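Local coordinates for protein family 88 glycosyl hydrolase (Bacteroides thetaiotaomicron, PDB 5NOA) that probably hydrolyses unsaturated uronic acid ends of plant polysaccharides, consistent with a part in gum arabic breakdown by gut bacteria, at residues Ile36-Asn41 with Thr72-Tyr77; Gly64-Tyr69 with Ala125-Leu130; Pro151-Trp156 with Leu189-Ser194. All coordinates share one frame; numbering follows the deposited sequence.

Contact 1 (Ile36-Asn41 with Thr72-Tyr77); sequences IIHKVN and TNKPEY
His-38 and Tyr-77 meet through a nearly straight hydrogen bond: His-38 ND1 and Tyr-77 OH are 2.7 Å apart, with an angle of 175° at the hydrogen, and either could be the donor. The hydroxyl arrives at the edge of the imidazole, near its plane. Neither ring lies over the face of the other, so the pair is a rim-to-rim meeting rather than a stack. Thr-72 approaches the same histidine tip to tip, its CG2 3.6 Å from His-38 CE1.

The phenol ring has a partner on each face. Asn-41 ND2 stands 3.2 Å above the centre of the Tyr-77 ring, its amide turned 60° from the ring plane. Over the opposite face, nearer the rim, Lys-74 CD is 3.6 Å from the plane of Tyr-77. Lys-74 CG is anti to the backbone N (chi1 -176°), and the chain, extended beyond CG, carries its amine past the ring to a water. This water accepts from Lys-74 NZ, donates to His-38 O at 3.1 Å, and lies 2.6 Å from Tyr-77 OH. The hydroxyl is therefore gripped by both histidine and water. Lys-74 NZ lies 4.4 Å from His-38 ND1, and its charge would probably disfavour protonation of the imidazole.

Second-shell bonds position these groups. The Asn-41 amide is fixed in rotation by Tyr-61 OH at OD1 and by Asn-65 OD1 at ND2, while Thr-72 OG1 bonds to Ala-68 O and takes a weak bond from Lys-74 N. Asn-73 leaves helical geometry with positive phi, and Lys-74 occupies the N-cap position of helix 75-87. Helix 29-47 thus packs against the turn of the helical hairpin 56-72/75-87, consistent with the helical barrel of this family, while Ile-37 and Asn-41 also touch helix 358-377.

Contact 2 (Gly64-Tyr69 with Ala125-Leu130); sequences GNMEAY and ADLYNL
Met-66 reaches across to Asp-126, Leu-127 and Leu-130, joining helices 56-72 and 120-130 in an arrangement consistent with the (alpha/alpha)6 barrel of this family. The local axes approach to 11.5 Å with an angle of 29° between their N-to-C directions, so the two segments run roughly the same way. No hydrogen bond links them, and the contact is van der Waals packing, mostly apolar, of 197 Å² in all.

The methionine can be followed atom by atom. Its CB lies 3.8 Å from Asp-126 OD2, and its CG is still 4.0 Å from that oxygen, the two side chains running past one another antiparallel. Next, chi2 (-52°) places SD and chi3 (-62°) places CE, bending the chain twice. The sulfur comes 4.1 Å from Leu-127 CD2, and the methyl CE lies nearer to this carbon, at 3.9 Å. Met-66 and Leu-127 cross at about a right angle, and of the leucine branches CD2 does the touching. The methionine methyl also touches the aspartate stem, with Met-66 CE 4.0 Å from Asp-126 CB.

While Met-66 CB and CG lie beside OD2 of Asp-126, its OD1 forms a salt bridge with Lys-171 on helix 160-176, which would be expected to stabilise the negative charge. Helix 75-87 supplies a further wall: its Leu-78 touches Tyr-69, Leu-127 and Leu-130, and its Ser-81 meets Met-66. On helix 56-72, Glu-67 forms a salt bridge with Arg-373 of helix 358-377.

Leu-130 completes the interface through one branch. Its CD1 serves both partners, approaching the Tyr-69 ring obliquely while also meeting the methionine methyl: Leu-130 CD1 is 3.9 Å from Tyr-69 CE2 and 4.1 Å from Met-66 CE.

Contact 3 (Pro151-Trp156 with Leu189-Ser194); sequences PNNDYW and LAYADS
The Tyr-191 ring has the backbone of Asp-154 over one face: Asp-154 CA lies 3.7 Å from the ring centroid, 14° off its normal, a CH-pi contact. Asp-154 CB follows toward the phenol end, 3.5 Å from Tyr-191 CZ. At the edge, in the ring plane, Trp-156 O is 3.7 Å from Tyr-191 CD2. The Asn-153 amide, its plane 62° from that of the ring, crosses beside it with ND2 3.7 Å from Tyr-191 CD1. Tyr-191 CG, anti to the backbone N (chi1 173°), meets the loop, where Asn-153 O lies 3.2 Å from Tyr-191 CB. The indole of Trp-156 is met obliquely by the helix backbone, Leu-189 N lying 3.6 Å from Trp-156 CE3, and stands edge-to-face with Tyr-188.

Trp-156 O is buried without a hydrogen-bonding partner, and Ala-192 CB presses to 3.3 Å from it. Asp-154 OD1 hydrogen-bonds to Tyr-103 OH. An alanine in place of Tyr-191 would probably leave Asp-154 CA and CB without their aromatic face and open a gap beside the Asn-153 amide. This is plain loop-on-helix packing: the connection between helices 135-149 and 160-176 lies against helix 180-196, consistent with the (alpha/alpha)6 barrel of this family.

Contacts 1 and 2 are neighbours, with centres 13 Å apart, and their segments alternate along the chain. They touch directly through Asn-65, whose OD1 accepts from Asn-41 ND2 and whose ND2 donates to Tyr-77 O, so successive helices 29-47, 56-72 and 75-87 are tied into one region, to which contact 2 adds helix 120-130. Contact 3 follows both in sequence and is remote: its centre is 36 Å from that of contact 1 and 27 Å from that of contact 2, with nearest atoms about 14 Å from the latter. Within the one family 88 range, contacts 1 and 2 thus join four helices, while contact 3 fastens a loop across the chain's centre from contact 1.

Contact 1 (Ile36-Asn41 with Thr72-Tyr77)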
loop_
_atom_site.group_PDB
_atom_site.type_symbol
_atom_site.label_atom_id
_atom_site.label_comp_id
_atom_site.label_asym_id
_atom_site.label_seq_id
_atom_site.Cartn_x
_atom_site.Cartn_y
_atom_site.Cartn_z
ATOM N N ILE A 36 12.062 2.163 16.893
ATOM C CA ILE A 36 10.740 2.708 16.591
ATOM C C ILE A 36 9.819 1.627 16.010
ATOM O O ILE A 36 8.661 1.508 16.418
ATOM C CB ILE A 36 10.867 3.912 15.635
ATOM C CG1 ILE A 36 11.418 5.114 16.379
ATOM C CG2 ILE A 36 9.544 4.226 14.968
ATOM C CD1 ILE A 36 11.873 6.282 15.509
ATOM N N ILE A 37 10.331 0.832 15.081
ATOM C CA ILE A 37 9.538 -0.251 14.510
ATOM C C ILE A 37 8.997 -1.191 15.593
ATOM O O ILE A 37 7.815 -1.503 15.603
ATOM C CB ILE A 37 10.364 -1.044 13.471
ATOM C CG1 ILE A 37 10.555 -0.191 12.217
ATOM C CG2 ILE A 37 9.725 -2.370 13.085
ATOM C CD1 ILE A 37 11.674 -0.646 11.298
ATOM N N HIS A 38 9.857 -1.595 16.532
ATOM C CA HIS A 38 9.398 -2.473 17.588
ATOM C C HIS A 38 8.398 -1.783 18.529
ATOM O O HIS A 38 7.427 -2.390 18.983
ATOM C CB HIS A 38 10.582 -3.045 18.356
ATOM C CG HIS A 38 11.387 -3.982 17.537
ATOM N ND1 HIS A 38 10.801 -5.008 16.817
ATOM C CD2 HIS A 38 12.718 -4.085 17.336
ATOM C CE1 HIS A 38 11.756 -5.682 16.189
ATOM N NE2 HIS A 38 12.926 -5.156 16.505
ATOM N N LYS A 39 8.607 -0.497 18.800
ATOM C CA LYS A 39 7.679 0.245 19.655
ATOM C C LYS A 39 6.282 0.324 19.003
ATOM O O LYS A 39 5.272 0.102 19.637
ATOM C CB LYS A 39 8.234 1.635 19.928
ATOM C CG LYS A 39 7.448 2.460 20.927
ATOM C CD LYS A 39 8.100 3.824 21.151
ATOM C CE LYS A 39 8.275 4.649 19.858
ATOM N NZ LYS A 39 8.068 6.131 19.974
ATOM N N VAL A 40 6.260 0.636 17.724
ATOM C CA VAL A 40 5.037 0.788 16.962
ATOM C C VAL A 40 4.309 -0.545 16.803
ATOM O O VAL A 40 3.098 -0.644 17.007
ATOM C CB VAL A 40 5.358 1.428 15.592
ATOM C CG1 VAL A 40 4.205 1.356 14.625
ATOM C CG2 VAL A 40 5.779 2.881 15.810
ATOM N N ASN A 41 5.035 -1.550 16.343
ATOM C CA ASN A 41 4.410 -2.828 16.081
ATOM C C ASN A 41 3.993 -3.500 17.372
ATOM O O ASN A 41 2.933 -4.122 17.462
ATOM C CB ASN A 41 5.294 -3.699 15.212
ATOM C CG ASN A 41 4.522 -4.644 14.324
ATOM O OD1 ASN A 41 3.359 -4.382 14.052
ATOM N ND2 ASN A 41 5.141 -5.708 13.848
ATOM N N THR A 72 13.401 -7.695 10.714
ATOM C CA THR A 72 13.889 -7.899 12.079
ATOM C C THR A 72 13.922 -9.341 12.537
ATOM O O THR A 72 14.555 -9.642 13.548
ATOM C CB THR A 72 13.032 -7.141 13.115
ATOM O OG1 THR A 72 11.729 -7.733 13.227
ATOM C CG2 THR A 72 12.906 -5.688 12.780
ATOM N N ASN A 73 13.206 -10.231 11.865
ATOM C CA ASN A 73 13.115 -11.640 12.282
ATOM C C ASN A 73 12.521 -11.876 13.660
ATOM O O ASN A 73 12.676 -12.947 14.219
ATOM C CB ASN A 73 14.469 -12.344 12.094
ATOM C CG ASN A 73 14.850 -12.423 10.632
ATOM O OD1 ASN A 73 15.780 -11.761 10.176
ATOM N ND2 ASN A 73 14.106 -13.218 9.883
ATOM N N LYS A 74 11.740 -10.929 14.174
ATOM C CA LYS A 74 11.182 -11.105 15.511
ATOM C C LYS A 74 10.060 -12.173 15.456
ATOM O O LYS A 74 9.055 -12.000 14.765
ATOM C CB LYS A 74 10.641 -9.787 16.057
ATOM C CG LYS A 74 10.146 -9.896 17.478
ATOM C CD LYS A 74 9.972 -8.550 18.151
ATOM C CE LYS A 74 9.746 -8.747 19.628
ATOM N NZ LYS A 74 9.781 -7.433 20.298
ATOM N N PRO A 75 10.212 -13.288 16.198
ATOM C CA PRO A 75 9.287 -14.407 16.007
ATOM C C PRO A 75 7.838 -14.072 16.279
ATOM O O PRO A 75 6.963 -14.608 15.618
ATOM C CB PRO A 75 9.788 -15.480 17.004
ATOM C CG PRO A 75 11.151 -15.123 17.310
ATOM C CD PRO A 75 11.353 -13.670 17.056
ATOM N N GLU A 76 7.586 -13.213 17.250
ATOM C CA GLU A 76 6.247 -12.804 17.583
ATOM C C GLU A 76 5.521 -12.195 16.384
ATOM O O GLU A 76 4.285 -12.321 16.283
ATOM C CB GLU A 76 6.271 -11.799 18.739
ATOM C CG GLU A 76 6.680 -12.409 20.067
ATOM C CD GLU A 76 8.175 -12.400 20.377
ATOM O OE1 GLU A 76 9.052 -12.280 19.472
ATOM O OE2 GLU A 76 8.464 -12.560 21.597
ATOM N N TYR A 77 6.226 -11.512 15.493
ATOM C CA TYR A 77 5.565 -10.921 14.344
ATOM C C TYR A 77 5.054 -11.958 13.389
ATOM O O TYR A 77 3.934 -11.886 12.913
ATOM C CB TYR A 77 6.478 -9.899 13.642
ATOM C CG TYR A 77 6.917 -8.726 14.518
ATOM C CD1 TYR A 77 6.289 -8.410 15.700
ATOM C CD2 TYR A 77 7.948 -7.911 14.111
ATOM C CE1 TYR A 77 6.699 -7.343 16.483
ATOM C CE2 TYR A 77 8.380 -6.832 14.870
ATOM C CZ TYR A 77 7.758 -6.548 16.065
ATOM O OH TYR A 77 8.196 -5.502 16.837
HETATM O O HOH W 1 7.609 -5.418 19.405
#

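Contact 2 (Gly64-Tyr69 with Ala125-Leu130)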
loop_
_atom_site.group_PDB
_atom_site.type_symbol
_atom_site.label_atom_id
_atom_site.label_comp_id
_atom_site.label_asym_id
_atom_site.label_seq_id
_atom_site.Cartn_x
_atom_site.Cartn_y
_atom_site.Cartn_z
ATOM N N GLY A 64 2.403 -4.685 6.414
ATOM C CA GLY A 64 3.414 -4.013 7.184
ATOM C C GLY A 64 4.068 -4.886 8.238
ATOM O O GLY A 64 5.284 -4.801 8.484
ATOM N N ASN A 65 3.269 -5.698 8.926
ATOM C CA ASN A 65 3.822 -6.638 9.901
ATOM C C ASN A 65 4.804 -7.613 9.234
ATOM O O ASN A 65 5.872 -7.886 9.781
ATOM C CB ASN A 65 2.700 -7.393 10.592
ATOM C CG ASN A 65 3.224 -8.317 11.674
ATOM O OD1 ASN A 65 3.960 -7.878 12.557
ATOM N ND2 ASN A 65 2.865 -9.599 11.602
ATOM N N MET A 66 4.419 -8.121 8.065
ATOM C CA MET A 66 5.300 -8.998 7.342
ATOM C C MET A 66 6.587 -8.303 6.967
ATOM O O MET A 66 7.676 -8.900 7.106
ATOM C CB MET A 66 4.629 -9.629 6.137
ATOM C CG MET A 66 3.560 -10.653 6.507
ATOM S SD MET A 66 4.034 -11.975 7.664
ATOM C CE MET A 66 5.323 -12.818 6.767
ATOM N N GLU A 67 6.513 -7.042 6.533
ATOM C CA GLU A 67 7.725 -6.284 6.266
ATOM C C GLU A 67 8.625 -6.210 7.502
ATOM O O GLU A 67 9.850 -6.378 7.400
ATOM C CB GLU A 67 7.364 -4.884 5.777
ATOM C CG GLU A 67 8.490 -4.142 5.106
ATOM C CD GLU A 67 8.739 -4.558 3.678
ATOM O OE1 GLU A 67 9.790 -4.171 3.162
ATOM O OE2 GLU A 67 7.883 -5.225 3.058
ATOM N N ALA A 68 8.017 -5.891 8.644
ATOM C CA ALA A 68 8.785 -5.811 9.889
ATOM C C ALA A 68 9.425 -7.165 10.256
ATOM O O ALA A 68 10.542 -7.189 10.743
ATOM C CB ALA A 68 7.888 -5.308 11.014
ATOM N N TYR A 69 8.725 -8.267 9.993
ATOM C CA TYR A 69 9.287 -9.588 10.226
ATOM C C TYR A 69 10.455 -9.841 9.298
ATOM O O TYR A 69 11.498 -10.340 9.716
ATOM C CB TYR A 69 8.221 -10.687 10.073
ATOM C CG TYR A 69 8.823 -12.036 10.304
ATOM C CD1 TYR A 69 9.300 -12.375 11.559
ATOM C CD2 TYR A 69 9.039 -12.921 9.257
ATOM C CE1 TYR A 69 9.899 -13.586 11.778
ATOM C CE2 TYR A 69 9.660 -14.161 9.479
ATOM C CZ TYR A 69 10.089 -14.466 10.741
ATOM O OH TYR A 69 10.700 -15.675 10.957
ATOM N N ALA A 125 0.600 -15.682 0.765
ATOM C CA ALA A 125 1.730 -16.045 -0.090
ATOM C C ALA A 125 3.047 -15.887 0.645
ATOM O O ALA A 125 3.947 -16.731 0.515
ATOM C CB ALA A 125 1.714 -15.220 -1.351
ATOM N N ASP A 126 3.207 -14.797 1.404
ATOM C CA ASP A 126 4.457 -14.593 2.170
ATOM C C ASP A 126 4.661 -15.727 3.171
ATOM O O ASP A 126 5.754 -16.233 3.355
ATOM C CB ASP A 126 4.420 -13.245 2.929
ATOM C CG ASP A 126 4.615 -12.042 2.053
ATOM O OD1 ASP A 126 5.059 -12.176 0.903
ATOM O OD2 ASP A 126 4.305 -10.923 2.559
ATOM N N LEU A 127 3.589 -16.077 3.856
ATOM C CA LEU A 127 3.648 -17.163 4.842
ATOM C C LEU A 127 3.960 -18.498 4.155
ATOM O O LEU A 127 4.740 -19.292 4.678
ATOM C CB LEU A 127 2.350 -17.247 5.640
ATOM C CG LEU A 127 2.103 -16.029 6.541
ATOM C CD1 LEU A 127 0.701 -16.033 7.123
ATOM C CD2 LEU A 127 3.140 -15.977 7.652
ATOM N N TYR A 128 3.349 -18.740 2.991
ATOM C CA TYR A 128 3.682 -19.916 2.190
ATOM C C TYR A 128 5.155 -19.960 1.833
ATOM O O TYR A 128 5.809 -20.988 1.961
ATOM C CB TYR A 128 2.816 -19.916 0.900
ATOM C CG TYR A 128 3.178 -21.006 -0.070
ATOM C CD1 TYR A 128 4.205 -20.829 -0.980
ATOM C CD2 TYR A 128 2.510 -22.197 -0.072
ATOM C CE1 TYR A 128 4.581 -21.830 -1.840
ATOM C CE2 TYR A 128 2.857 -23.211 -0.954
ATOM C CZ TYR A 128 3.890 -23.022 -1.847
ATOM O OH TYR A 128 4.241 -24.016 -2.690
ATOM N N ASN A 129 5.717 -18.836 1.399
ATOM C CA ASN A 129 7.112 -18.838 0.980
ATOM C C ASN A 129 8.027 -19.238 2.118
ATOM O O ASN A 129 9.000 -19.941 1.905
ATOM C CB ASN A 129 7.503 -17.501 0.392
ATOM C CG ASN A 129 7.010 -17.328 -1.017
ATOM O OD1 ASN A 129 6.851 -18.305 -1.752
ATOM N ND2 ASN A 129 6.686 -16.103 -1.375
ATOM N N LEU A 130 7.696 -18.839 3.334
ATOM C CA LEU A 130 8.475 -19.224 4.523
ATOM C C LEU A 130 8.305 -20.695 4.887
ATOM O O LEU A 130 9.229 -21.311 5.371
ATOM C CB LEU A 130 8.070 -18.346 5.706
ATOM C CG LEU A 130 8.447 -16.857 5.585
ATOM C CD1 LEU A 130 7.774 -16.047 6.690
ATOM C CD2 LEU A 130 9.950 -16.653 5.671
#

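Contact 3 (Pro151-Trp156 with Leu189-Ser194)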
loop_
_atom_site.group_PDB
_atom_site.type_symbol
_atom_site.label_atom_id
_atom_site.label_comp_id
_atom_site.label_asym_id
_atom_site.label_seq_id
_atom_site.Cartn_x
_atom_site.Cartn_y
_atom_site.Cartn_z
ATOM N N PRO A 151 -13.503 -12.749 -19.041
ATOM C CA PRO A 151 -13.069 -11.762 -20.039
ATOM C C PRO A 151 -12.875 -10.370 -19.494
ATOM O O PRO A 151 -12.278 -9.544 -20.174
ATOM C CB PRO A 151 -14.201 -11.763 -21.086
ATOM C CG PRO A 151 -15.320 -12.503 -20.500
ATOM C CD PRO A 151 -14.868 -13.244 -19.288
ATOM N N ASN A 152 -13.419 -10.072 -18.318
ATOM C CA ASN A 152 -13.524 -8.694 -17.879
ATOM C C ASN A 152 -12.121 -8.111 -17.660
ATOM O O ASN A 152 -11.232 -8.784 -17.145
ATOM C CB ASN A 152 -14.285 -8.611 -16.544
ATOM C CG ASN A 152 -15.564 -9.396 -16.503
ATOM O OD1 ASN A 152 -15.609 -10.577 -16.841
ATOM N ND2 ASN A 152 -16.579 -8.774 -15.951
ATOM N N ASN A 153 -11.948 -6.838 -17.980
ATOM C CA ASN A 153 -10.668 -6.150 -17.746
ATOM C C ASN A 153 -10.733 -5.089 -16.644
ATOM O O ASN A 153 -9.752 -4.405 -16.430
ATOM C CB ASN A 153 -10.122 -5.514 -19.043
ATOM C CG ASN A 153 -10.866 -4.266 -19.446
ATOM O OD1 ASN A 153 -12.027 -4.093 -19.111
ATOM N ND2 ASN A 153 -10.207 -3.385 -20.186
ATOM N N ASP A 154 -11.885 -4.967 -15.983
ATOM C CA ASP A 154 -12.197 -3.767 -15.196
ATOM C C ASP A 154 -12.258 -4.052 -13.677
ATOM O O ASP A 154 -12.954 -3.351 -12.933
ATOM C CB ASP A 154 -13.503 -3.130 -15.675
ATOM C CG ASP A 154 -14.695 -4.037 -15.554
ATOM O OD1 ASP A 154 -14.555 -5.238 -15.307
ATOM O OD2 ASP A 154 -15.797 -3.516 -15.796
ATOM N N TYR A 155 -11.510 -5.050 -13.244
ATOM C CA TYR A 155 -11.465 -5.409 -11.834
ATOM C C TYR A 155 -10.861 -4.325 -10.948
ATOM O O TYR A 155 -11.194 -4.282 -9.773
ATOM C CB TYR A 155 -10.715 -6.739 -11.624
ATOM C CG TYR A 155 -11.515 -7.918 -12.136
ATOM C CD1 TYR A 155 -12.600 -8.369 -11.408
ATOM C CD2 TYR A 155 -11.243 -8.526 -13.364
ATOM C CE1 TYR A 155 -13.398 -9.390 -11.884
ATOM C CE2 TYR A 155 -12.029 -9.588 -13.809
ATOM C CZ TYR A 155 -13.101 -10.003 -13.068
ATOM O OH TYR A 155 -13.931 -11.022 -13.476
ATOM N N TRP A 156 -9.926 -3.534 -11.476
ATOM C CA TRP A 156 -9.195 -2.529 -10.678
ATOM C C TRP A 156 -9.717 -1.146 -11.055
ATOM O O TRP A 156 -9.128 -0.401 -11.858
ATOM C CB TRP A 156 -7.690 -2.648 -10.846
ATOM C CG TRP A 156 -7.148 -3.981 -10.430
ATOM C CD1 TRP A 156 -7.806 -4.958 -9.720
ATOM C CD2 TRP A 156 -5.855 -4.532 -10.754
ATOM N NE1 TRP A 156 -7.005 -6.068 -9.606
ATOM C CE2 TRP A 156 -5.801 -5.827 -10.211
ATOM C CE3 TRP A 156 -4.720 -4.052 -11.454
ATOM C CZ2 TRP A 156 -4.676 -6.646 -10.362
ATOM C CZ3 TRP A 156 -3.657 -4.841 -11.594
ATOM C CH2 TRP A 156 -3.620 -6.120 -11.055
ATOM N N LEU A 189 -3.917 -3.435 -14.881
ATOM C CA LEU A 189 -3.333 -2.128 -14.602
ATOM C C LEU A 189 -3.560 -1.187 -15.771
ATOM O O LEU A 189 -3.843 -0.009 -15.572
ATOM C CB LEU A 189 -1.861 -2.265 -14.322
ATOM C CG LEU A 189 -1.095 -0.949 -14.137
ATOM C CD1 LEU A 189 -1.647 -0.142 -13.002
ATOM C CD2 LEU A 189 0.368 -1.216 -13.904
ATOM N N ALA A 190 -3.478 -1.697 -17.002
ATOM C CA ALA A 190 -3.707 -0.843 -18.151
ATOM C C ALA A 190 -5.110 -0.248 -18.084
ATOM O O ALA A 190 -5.312 0.948 -18.411
ATOM C CB ALA A 190 -3.474 -1.617 -19.451
ATOM N N TYR A 191 -6.099 -1.037 -17.662
ATOM C CA TYR A 191 -7.446 -0.508 -17.479
ATOM C C TYR A 191 -7.492 0.598 -16.456
ATOM O O TYR A 191 -7.965 1.685 -16.709
ATOM C CB TYR A 191 -8.400 -1.609 -17.022
ATOM C CG TYR A 191 -9.740 -1.057 -16.678
ATOM C CD1 TYR A 191 -10.625 -0.755 -17.687
ATOM C CD2 TYR A 191 -10.103 -0.768 -15.365
ATOM C CE1 TYR A 191 -11.855 -0.190 -17.425
ATOM C CE2 TYR A 191 -11.324 -0.215 -15.080
ATOM C CZ TYR A 191 -12.187 0.080 -16.120
ATOM O OH TYR A 191 -13.394 0.643 -15.838
ATOM N N ALA A 192 -6.923 0.336 -15.275
ATOM C CA ALA A 192 -6.934 1.326 -14.208
ATOM C C ALA A 192 -6.256 2.630 -14.660
ATOM O O ALA A 192 -6.739 3.730 -14.373
ATOM C CB ALA A 192 -6.240 0.769 -12.969
ATOM N N ASP A 193 -5.122 2.483 -15.315
ATOM C CA ASP A 193 -4.350 3.640 -15.766
ATOM C C ASP A 193 -5.163 4.442 -16.770
ATOM O O ASP A 193 -5.173 5.661 -16.718
ATOM C CB ASP A 193 -3.033 3.115 -16.365
ATOM C CG ASP A 193 -1.934 4.168 -16.469
ATOM O OD1 ASP A 193 -1.303 4.477 -15.444
ATOM O OD2 ASP A 193 -1.725 4.677 -17.558
ATOM N N SER A 194 -5.869 3.744 -17.673
ATOM C CA SER A 194 -6.635 4.404 -18.705
ATOM C C SER A 194 -7.728 5.281 -18.118
ATOM O O SER A 194 -8.046 6.309 -18.710
ATOM C CB SER A 194 -7.199 3.417 -19.715
ATOM O OG SER A 194 -8.326 2.709 -19.196
#